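PDB 2DC0: probable amidase, which is of undetermined specific function but belongs to the amidase family, with a two-chain assembly whose subunits each carry helices packed around a large mixed sheet. Local coordinates for residues D243-R248 with L352-P357; S275-G280 with R338-K343; A98-R103 with E221-E226. All coordinates share one frame; numbering follows the deposited sequence.

How the interactions relate
From the N terminus, interaction 3 closes first: 98-103 meets 221-226, joining helix 99-106 to the end of helix 213-224 beside strand 163-166. Interaction 1 opens later and closes at 352-357, tying helix 242-245 to strand 350-354. Interaction 2, 275-280 with 338-343, is nested inside that loop and brings the segment after strand 270-273 against helix 324-345. Interactions 1 and 2 touch, since the carboxylate of Asp-243 meets Ser-275 OG and Leu-276 N, whereas interaction 3 lies about 32 Å from each, centre to centre. Across the dimer, however, Lys-343 of interaction 2 forms a salt bridge with Glu-226 of the second subunit, a residue of interaction 3.

Interaction 1 of 3, residues D243-R248 with L352-P357; sequences DFLEGR and LLPVQP
At the junction of helix 242-245 with strand 350-354, Leu-245 and Leu-353 meet in a buried, wholly apolar side-chain contact with no hydrogen bond between the two segments. Both methyls of Leu-245 reach the base of the other leucine: CD1 lies 4.0 Å and CD2 4.1 Å from Leu-353 CB, and the two side chains cross obliquely. CG of Leu-353 occupies the crowded position between its backbone N and carbonyl carbon (chi1 64°), and from there its CD1 branch touches Leu-245 CD2 at 4.2 Å and comes within 4.3 Å of CE2 on the Phe-244 ring. Leu-245 CD1 also reaches Pro-354 CD, 4.3 Å away. In the fold, 350-354 runs parallel to strand 237-240, from which the chain enters this helix; Phe-257 of helix 251-263 touches both Leu-245 and Pro-354. The helix gives way to a type II beta turn, Leu-245 to Arg-248, closed by Arg-248 N to Leu-245 O at 2.8 Å, with Gly-247 at the third position adopting a positive phi (73°). At the last residue of the turn, Arg-248, the backbone itself makes contact: its O lies 3.2 Å from Pro-357 CB, while the arginine's guanidinium leads away from 352-357.

Interaction 2 of 3, residues S275-G280 with R338-K343; sequences SLPLEG and RLELVK
The flat carboxylate of Glu-340 meets Leu-278 and the ring of Pro-277. OE1 accepts a hydrogen bond from Leu-278 N at 2.8 Å through its syn lone pair, in a fairly straight bond (161°), and also lies against Pro-277 CD at 3.3 Å. CG sits anti to the carbonyl carbon (chi1 -84°), and beyond it the chain extends from helix 324-345 to the loop. The other oxygen works through water: a molecule donates to Glu-340 OE2 at 2.7 Å and accepts from Glu-279 N at 2.9 Å. A second water donates to both Ser-275 O and Glu-340 O, each 2.7 Å away, joining the two backbones. On the apolar side, Leu-276 and Leu-341 lie side by side, pointing the same way; Leu-276 CD1 approaches Leu-341 CA at 3.6 Å and Leu-341 CD1 at 3.7 Å. Ser-275 turns its hydroxyl to Asp-243, so the loop is also bonded to helix 242-245. One carboxylate thus serves two consecutive backbone N-H groups just ahead of Gly-280, the N-cap of helix 281-296, one directly and one through water. Such donors would be expected to stabilise a negative charge on Glu-340.

Interaction 3 of 3, residues A98-R103 with E221-E226; sequences ARAVRR and EILAGE
Arg-103 places one face of its guanidinium over the backbone of Gly-225, whose CA lies 3.5 Å above the plane, offset toward the rim, yet no direct hydrogen bond crosses between the segments. The polar link is instead a water that accepts from Arg-103 NH1 at 3.1 Å and donates to Ile-222 O at 2.7 Å. A bend at chi2 (-72°) swings CD toward the end of helix 213-224, where it lies 3.6 Å from Ile-222 O; CG meanwhile rests 3.7 Å from Leu-223 O. The aliphatic part of the arginine therefore runs past helix-terminal carbonyls, and its positive charge may be favoured by the partial negative charge there. Deeper in, Leu-223 CD2 comes within 3.7 Å of Ala-100 O, and Ala-100 and Leu-223 both touch Leu-164, so the two helices meet beside strand 163-166 of the large sheet. Glu-226, just beyond the contact, is held by a salt bridge to Arg-190. The helix end itself is a Schellman motif: Glu-226 N bonds to Glu-221 O at 3.1 Å, Gly-225 N bonds weakly to Ile-222 O at 3.3 Å, and Gly-225, with phi 73°, is the C-prime residue.

Interaction 1 of 3, residues D243-R248 with L352-P357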
loop_
_atom_site.group_PDB
_atom_site.type_symbol
_atom_site.label_atom_id
_atom_site.label_comp_id
_atom_site.label_asym_id
_atom_site.label_seq_id
_atom_site.Cartn_x
_atom_site.Cartn_y
_atom_site.Cartn_z
ATOM N N ASP A 243 -2.097 5.943 21.319
ATOM C CA ASP A 243 -1.457 4.674 21.646
ATOM C C ASP A 243 -0.084 4.563 20.973
ATOM O O ASP A 243 0.885 4.113 21.589
ATOM C CB ASP A 243 -2.375 3.465 21.313
ATOM C CG ASP A 243 -2.800 3.389 19.839
ATOM O OD1 ASP A 243 -2.552 4.326 19.054
ATOM O OD2 ASP A 243 -3.410 2.361 19.473
ATOM N N PHE A 244 0.007 5.016 19.726
ATOM C CA PHE A 244 1.270 4.992 18.995
ATOM C C PHE A 244 2.299 5.916 19.658
ATOM O O PHE A 244 3.490 5.599 19.723
ATOM C CB PHE A 244 1.053 5.450 17.551
ATOM C CG PHE A 244 2.315 5.518 16.740
ATOM C CD1 PHE A 244 2.959 4.357 16.331
ATOM C CD2 PHE A 244 2.876 6.749 16.407
ATOM C CE1 PHE A 244 4.149 4.420 15.598
ATOM C CE2 PHE A 244 4.067 6.826 15.677
ATOM C CZ PHE A 244 4.701 5.662 15.274
ATOM N N LEU A 245 1.834 7.059 20.153
ATOM C CA LEU A 245 2.720 8.048 20.783
ATOM C C LEU A 245 3.088 7.754 22.230
ATOM O O LEU A 245 4.048 8.312 22.765
ATOM C CB LEU A 245 2.079 9.435 20.711
ATOM C CG LEU A 245 1.893 10.036 19.315
ATOM C CD1 LEU A 245 1.086 11.324 19.422
ATOM C CD2 LEU A 245 3.252 10.305 18.685
ATOM N N GLU A 246 2.318 6.881 22.862
ATOM C CA GLU A 246 2.550 6.519 24.248
ATOM C C GLU A 246 4.018 6.202 24.550
ATOM O O GLU A 246 4.585 5.257 24.010
ATOM C CB GLU A 246 1.666 5.324 24.600
ATOM C CG GLU A 246 1.693 4.936 26.054
ATOM C CD GLU A 246 0.577 3.979 26.394
ATOM O OE1 GLU A 246 -0.586 4.428 26.467
ATOM O OE2 GLU A 246 0.853 2.776 26.569
ATOM N N GLY A 247 4.625 7.021 25.407
ATOM C CA GLY A 247 6.010 6.819 25.793
ATOM C C GLY A 247 7.072 7.155 24.757
ATOM O O GLY A 247 8.261 6.957 25.007
ATOM N N ARG A 248 6.675 7.679 23.605
ATOM C CA ARG A 248 7.655 7.992 22.571
ATOM C C ARG A 248 7.990 9.472 22.408
ATOM O O ARG A 248 8.725 9.853 21.501
ATOM C CB ARG A 248 7.206 7.398 21.233
ATOM C CG ARG A 248 7.154 5.870 21.251
ATOM C CD ARG A 248 7.280 5.279 19.858
ATOM N NE ARG A 248 7.194 3.818 19.843
ATOM C CZ ARG A 248 8.191 2.983 20.132
ATOM N NH1 ARG A 248 9.389 3.444 20.471
ATOM N NH2 ARG A 248 7.990 1.670 20.069
ATOM N N LEU A 352 -2.426 14.071 13.353
ATOM C CA LEU A 352 -1.492 15.056 13.876
ATOM C C LEU A 352 -0.627 14.366 14.923
ATOM O O LEU A 352 -1.127 13.582 15.728
ATOM C CB LEU A 352 -2.222 16.213 14.559
ATOM C CG LEU A 352 -3.023 17.213 13.731
ATOM C CD1 LEU A 352 -3.489 18.358 14.635
ATOM C CD2 LEU A 352 -2.140 17.758 12.608
ATOM N N LEU A 353 0.668 14.658 14.900
ATOM C CA LEU A 353 1.621 14.114 15.868
ATOM C C LEU A 353 2.944 14.836 15.657
ATOM O O LEU A 353 3.259 15.247 14.543
ATOM C CB LEU A 353 1.825 12.607 15.663
ATOM C CG LEU A 353 2.451 12.148 14.340
ATOM C CD1 LEU A 353 3.240 10.846 14.548
ATOM C CD2 LEU A 353 1.348 11.949 13.314
ATOM N N PRO A 354 3.733 15.010 16.722
ATOM C CA PRO A 354 5.018 15.694 16.575
ATOM C C PRO A 354 5.892 14.974 15.551
ATOM O O PRO A 354 5.727 13.773 15.314
ATOM C CB PRO A 354 5.612 15.616 17.976
ATOM C CG PRO A 354 4.409 15.612 18.849
ATOM C CD PRO A 354 3.497 14.645 18.127
ATOM N N VAL A 355 6.821 15.703 14.949
ATOM C CA VAL A 355 7.714 15.108 13.967
ATOM C C VAL A 355 8.979 14.627 14.679
ATOM O O VAL A 355 9.774 13.878 14.113
ATOM C CB VAL A 355 8.102 16.127 12.875
ATOM C CG1 VAL A 355 9.111 17.123 13.420
ATOM C CG2 VAL A 355 8.658 15.397 11.664
ATOM N N GLN A 356 9.142 15.059 15.929
ATOM C CA GLN A 356 10.298 14.715 16.751
ATOM C C GLN A 356 9.866 14.640 18.226
ATOM O O GLN A 356 8.922 15.320 18.640
ATOM C CB GLN A 356 11.369 15.799 16.585
ATOM C CG GLN A 356 10.839 17.187 16.951
ATOM C CD GLN A 356 11.688 18.313 16.411
ATOM O OE1 GLN A 356 12.752 18.632 16.948
ATOM N NE2 GLN A 356 11.228 18.914 15.331
ATOM N N PRO A 357 10.546 13.815 19.034
ATOM C CA PRO A 357 10.199 13.687 20.455
ATOM C C PRO A 357 10.882 14.732 21.327
ATOM O O PRO A 357 10.472 14.967 22.465
ATOM C CB PRO A 357 10.684 12.287 20.796
ATOM C CG PRO A 357 11.957 12.205 19.978
ATOM C CD PRO A 357 11.500 12.760 18.636
#

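Interaction 2 of 3, residues S275-G280 with R338-K343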
loop_
_atom_site.group_PDB
_atom_site.type_symbol
_atom_site.label_atom_id
_atom_site.label_comp_id
_atom_site.label_asym_id
_atom_site.label_seq_id
_atom_site.Cartn_x
_atom_site.Cartn_y
_atom_site.Cartn_z
ATOM N N SER A 275 -6.610 4.951 16.883
ATOM C CA SER A 275 -5.676 3.880 17.224
ATOM C C SER A 275 -4.763 3.561 16.043
ATOM O O SER A 275 -5.235 3.357 14.925
ATOM C CB SER A 275 -6.439 2.616 17.635
ATOM O OG SER A 275 -5.543 1.532 17.852
ATOM N N LEU A 276 -3.473 3.523 16.293
ATOM C CA LEU A 276 -2.452 3.228 15.295
ATOM C C LEU A 276 -1.296 2.446 15.911
ATOM O O LEU A 276 -0.200 2.980 16.049
ATOM C CB LEU A 276 -2.196 4.456 14.419
ATOM C CG LEU A 276 -1.109 4.314 13.351
ATOM C CD1 LEU A 276 -1.740 4.292 11.968
ATOM C CD2 LEU A 276 -0.113 5.456 13.469
ATOM N N PRO A 277 -1.557 1.205 16.348
ATOM C CA PRO A 277 -0.559 0.344 16.996
ATOM C C PRO A 277 0.765 0.254 16.249
ATOM O O PRO A 277 1.815 0.598 16.787
ATOM C CB PRO A 277 -1.263 -1.011 17.064
ATOM C CG PRO A 277 -2.712 -0.634 17.162
ATOM C CD PRO A 277 -2.817 0.468 16.138
ATOM N N LEU A 278 0.707 -0.231 15.016
ATOM C CA LEU A 278 1.899 -0.373 14.190
ATOM C C LEU A 278 3.007 -1.090 14.950
ATOM O O LEU A 278 4.171 -0.689 14.895
ATOM C CB LEU A 278 2.392 1.009 13.738
ATOM C CG LEU A 278 1.402 1.822 12.891
ATOM C CD1 LEU A 278 2.018 3.171 12.520
ATOM C CD2 LEU A 278 1.047 1.035 11.637
ATOM N N GLU A 279 2.652 -2.149 15.664
ATOM C CA GLU A 279 3.656 -2.884 16.423
ATOM C C GLU A 279 4.703 -3.486 15.499
ATOM O O GLU A 279 4.375 -4.076 14.468
ATOM C CB GLU A 279 2.997 -3.982 17.259
ATOM C CG GLU A 279 1.902 -3.451 18.175
ATOM C CD GLU A 279 1.470 -4.462 19.215
ATOM O OE1 GLU A 279 1.113 -5.599 18.833
ATOM O OE2 GLU A 279 1.483 -4.114 20.416
ATOM N N GLY A 280 5.965 -3.313 15.879
ATOM C CA GLY A 280 7.077 -3.834 15.104
ATOM C C GLY A 280 7.414 -3.047 13.848
ATOM O O GLY A 280 8.270 -3.465 13.071
ATOM N N ARG A 338 -0.620 -1.689 6.358
ATOM C CA ARG A 338 -1.369 -0.756 5.531
ATOM C C ARG A 338 -2.817 -0.550 5.979
ATOM O O ARG A 338 -3.276 0.588 6.069
ATOM C CB ARG A 338 -1.307 -1.211 4.063
ATOM C CG ARG A 338 -1.567 -0.100 3.057
ATOM C CD ARG A 338 -1.278 -0.553 1.623
ATOM N NE ARG A 338 0.111 -0.966 1.419
ATOM C CZ ARG A 338 1.137 -0.133 1.248
ATOM N NH1 ARG A 338 0.949 1.180 1.254
ATOM N NH2 ARG A 338 2.358 -0.618 1.060
ATOM N N LEU A 339 -3.534 -1.631 6.283
ATOM C CA LEU A 339 -4.933 -1.496 6.706
ATOM C C LEU A 339 -5.072 -0.687 8.002
ATOM O O LEU A 339 -6.045 0.053 8.178
ATOM C CB LEU A 339 -5.589 -2.878 6.875
ATOM C CG LEU A 339 -7.079 -2.913 7.233
ATOM C CD1 LEU A 339 -7.895 -2.142 6.195
ATOM C CD2 LEU A 339 -7.552 -4.364 7.313
ATOM N N GLU A 340 -4.097 -0.823 8.899
ATOM C CA GLU A 340 -4.105 -0.090 10.171
ATOM C C GLU A 340 -4.087 1.422 9.972
ATOM O O GLU A 340 -4.789 2.163 10.665
ATOM C CB GLU A 340 -2.892 -0.466 11.026
ATOM C CG GLU A 340 -3.055 -1.716 11.850
ATOM C CD GLU A 340 -1.893 -1.920 12.800
ATOM O OE1 GLU A 340 -1.484 -0.936 13.456
ATOM O OE2 GLU A 340 -1.396 -3.061 12.890
ATOM N N LEU A 341 -3.254 1.879 9.046
ATOM C CA LEU A 341 -3.166 3.304 8.770
ATOM C C LEU A 341 -4.458 3.793 8.110
ATOM O O LEU A 341 -4.965 4.866 8.440
ATOM C CB LEU A 341 -1.966 3.601 7.863
ATOM C CG LEU A 341 -1.806 5.076 7.459
ATOM C CD1 LEU A 341 -1.828 5.962 8.703
ATOM C CD2 LEU A 341 -0.498 5.260 6.692
ATOM N N VAL A 342 -4.987 2.999 7.184
ATOM C CA VAL A 342 -6.222 3.344 6.492
ATOM C C VAL A 342 -7.362 3.523 7.494
ATOM O O VAL A 342 -8.159 4.464 7.393
ATOM C CB VAL A 342 -6.599 2.244 5.467
ATOM C CG1 VAL A 342 -7.996 2.491 4.903
ATOM C CG2 VAL A 342 -5.572 2.230 4.335
ATOM N N LYS A 343 -7.430 2.619 8.465
ATOM C CA LYS A 343 -8.464 2.669 9.492
ATOM C C LYS A 343 -8.304 3.883 10.407
ATOM O O LYS A 343 -9.292 4.498 10.810
ATOM C CB LYS A 343 -8.443 1.373 10.313
ATOM C CG LYS A 343 -8.862 0.154 9.502
ATOM C CD LYS A 343 -8.562 -1.165 10.201
ATOM C CE LYS A 343 -9.494 -1.443 11.363
ATOM N NZ LYS A 343 -9.258 -2.823 11.882
HETATM O O HOH W 1 -5.883 1.522 13.020
HETATM O O HOH W 2 0.067 -3.267 15.122
#

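Interaction 3 of 3, residues A98-R103 with E221-E226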
loop_
_atom_site.group_PDB
_atom_site.type_symbol
_atom_site.label_atom_id
_atom_site.label_comp_id
_atom_site.label_asym_id
_atom_site.label_seq_id
_atom_site.Cartn_x
_atom_site.Cartn_y
_atom_site.Cartn_z
ATOM N N ALA A 98 19.027 14.833 -12.755
ATOM C CA ALA A 98 17.890 14.078 -12.245
ATOM C C ALA A 98 16.613 14.655 -12.834
ATOM O O ALA A 98 16.544 15.845 -13.152
ATOM C CB ALA A 98 17.846 14.155 -10.720
ATOM N N ARG A 99 15.598 13.813 -12.982
ATOM C CA ARG A 99 14.332 14.263 -13.544
ATOM C C ARG A 99 13.711 15.395 -12.737
ATOM O O ARG A 99 13.199 16.361 -13.306
ATOM C CB ARG A 99 13.337 13.105 -13.619
ATOM C CG ARG A 99 12.047 13.474 -14.328
ATOM C CD ARG A 99 12.286 13.643 -15.820
ATOM N NE ARG A 99 11.080 14.054 -16.537
ATOM C CZ ARG A 99 10.615 15.300 -16.579
ATOM N NH1 ARG A 99 11.251 16.273 -15.945
ATOM N NH2 ARG A 99 9.510 15.575 -17.259
ATOM N N ALA A 100 13.745 15.277 -11.415
ATOM C CA ALA A 100 13.164 16.308 -10.560
ATOM C C ALA A 100 13.881 17.645 -10.718
ATOM O O ALA A 100 13.262 18.705 -10.615
ATOM C CB ALA A 100 13.193 15.860 -9.099
ATOM N N VAL A 101 15.189 17.589 -10.950
ATOM C CA VAL A 101 15.999 18.792 -11.141
ATOM C C VAL A 101 15.616 19.447 -12.470
ATOM O O VAL A 101 15.510 20.671 -12.567
ATOM C CB VAL A 101 17.511 18.435 -11.127
ATOM C CG1 VAL A 101 18.354 19.623 -11.585
ATOM C CG2 VAL A 101 17.925 18.030 -9.709
ATOM N N ARG A 102 15.400 18.623 -13.490
ATOM C CA ARG A 102 15.003 19.123 -14.800
ATOM C C ARG A 102 13.680 19.876 -14.671
ATOM O O ARG A 102 13.454 20.868 -15.363
ATOM C CB ARG A 102 14.855 17.961 -15.786
ATOM C CG ARG A 102 14.365 18.374 -17.163
ATOM C CD ARG A 102 14.412 17.213 -18.152
ATOM N NE ARG A 102 15.780 16.761 -18.394
ATOM C CZ ARG A 102 16.398 15.804 -17.703
ATOM N NH1 ARG A 102 15.771 15.177 -16.716
ATOM N NH2 ARG A 102 17.652 15.475 -17.998
ATOM N N ARG A 103 12.808 19.400 -13.786
ATOM C CA ARG A 103 11.522 20.055 -13.564
ATOM C C ARG A 103 11.771 21.468 -13.051
ATOM O O ARG A 103 11.146 22.422 -13.505
ATOM C CB ARG A 103 10.693 19.282 -12.533
ATOM C CG ARG A 103 10.001 18.031 -13.069
ATOM C CD ARG A 103 8.835 18.401 -13.971
ATOM N NE ARG A 103 8.140 17.231 -14.507
ATOM C CZ ARG A 103 7.100 17.302 -15.332
ATOM N NH1 ARG A 103 6.633 18.485 -15.712
ATOM N NH2 ARG A 103 6.526 16.195 -15.786
ATOM N N GLU A 221 3.783 21.255 -6.964
ATOM C CA GLU A 221 3.064 21.196 -8.236
ATOM C C GLU A 221 4.077 21.186 -9.380
ATOM O O GLU A 221 3.942 20.421 -10.338
ATOM C CB GLU A 221 2.133 22.398 -8.403
ATOM C CG GLU A 221 0.941 22.414 -7.463
ATOM C CD GLU A 221 -0.039 23.518 -7.817
ATOM O OE1 GLU A 221 0.410 24.670 -7.998
ATOM O OE2 GLU A 221 -1.255 23.242 -7.897
ATOM N N ILE A 222 5.096 22.034 -9.271
ATOM C CA ILE A 222 6.131 22.115 -10.293
ATOM C C ILE A 222 6.939 20.824 -10.343
ATOM O O ILE A 222 7.238 20.314 -11.420
ATOM C CB ILE A 222 7.097 23.301 -10.025
ATOM C CG1 ILE A 222 6.322 24.622 -10.032
ATOM C CG2 ILE A 222 8.210 23.315 -11.058
ATOM C CD1 ILE A 222 5.558 24.993 -11.330
ATOM N N LEU A 223 7.285 20.291 -9.176
ATOM C CA LEU A 223 8.062 19.056 -9.101
ATOM C C LEU A 223 7.295 17.852 -9.620
ATOM O O LEU A 223 7.873 16.952 -10.227
ATOM C CB LEU A 223 8.490 18.793 -7.658
ATOM C CG LEU A 223 9.592 19.712 -7.126
ATOM C CD1 LEU A 223 9.695 19.572 -5.610
ATOM C CD2 LEU A 223 10.913 19.350 -7.795
ATOM N N ALA A 224 5.992 17.838 -9.373
ATOM C CA ALA A 224 5.139 16.739 -9.808
ATOM C C ALA A 224 4.681 16.939 -11.247
ATOM O O ALA A 224 4.275 15.991 -11.910
ATOM C CB ALA A 224 3.931 16.635 -8.890
ATOM N N GLY A 225 4.744 18.180 -11.718
ATOM C CA GLY A 225 4.321 18.473 -13.073
ATOM C C GLY A 225 2.811 18.436 -13.223
ATOM O O GLY A 225 2.296 18.140 -14.297
ATOM N N GLU A 226 2.092 18.730 -12.146
ATOM C CA GLU A 226 0.637 18.724 -12.192
ATOM C C GLU A 226 0.093 19.670 -11.135
ATOM O O GLU A 226 0.757 19.937 -10.133
ATOM C CB GLU A 226 0.105 17.304 -11.952
ATOM C CG GLU A 226 0.425 16.754 -10.566
ATOM C CD GLU A 226 0.071 15.277 -10.409
ATOM O OE1 GLU A 226 -1.069 14.886 -10.758
ATOM O OE2 GLU A 226 0.928 14.509 -9.919
HETATM O O HOH W 3 6.821 21.046 -14.001
#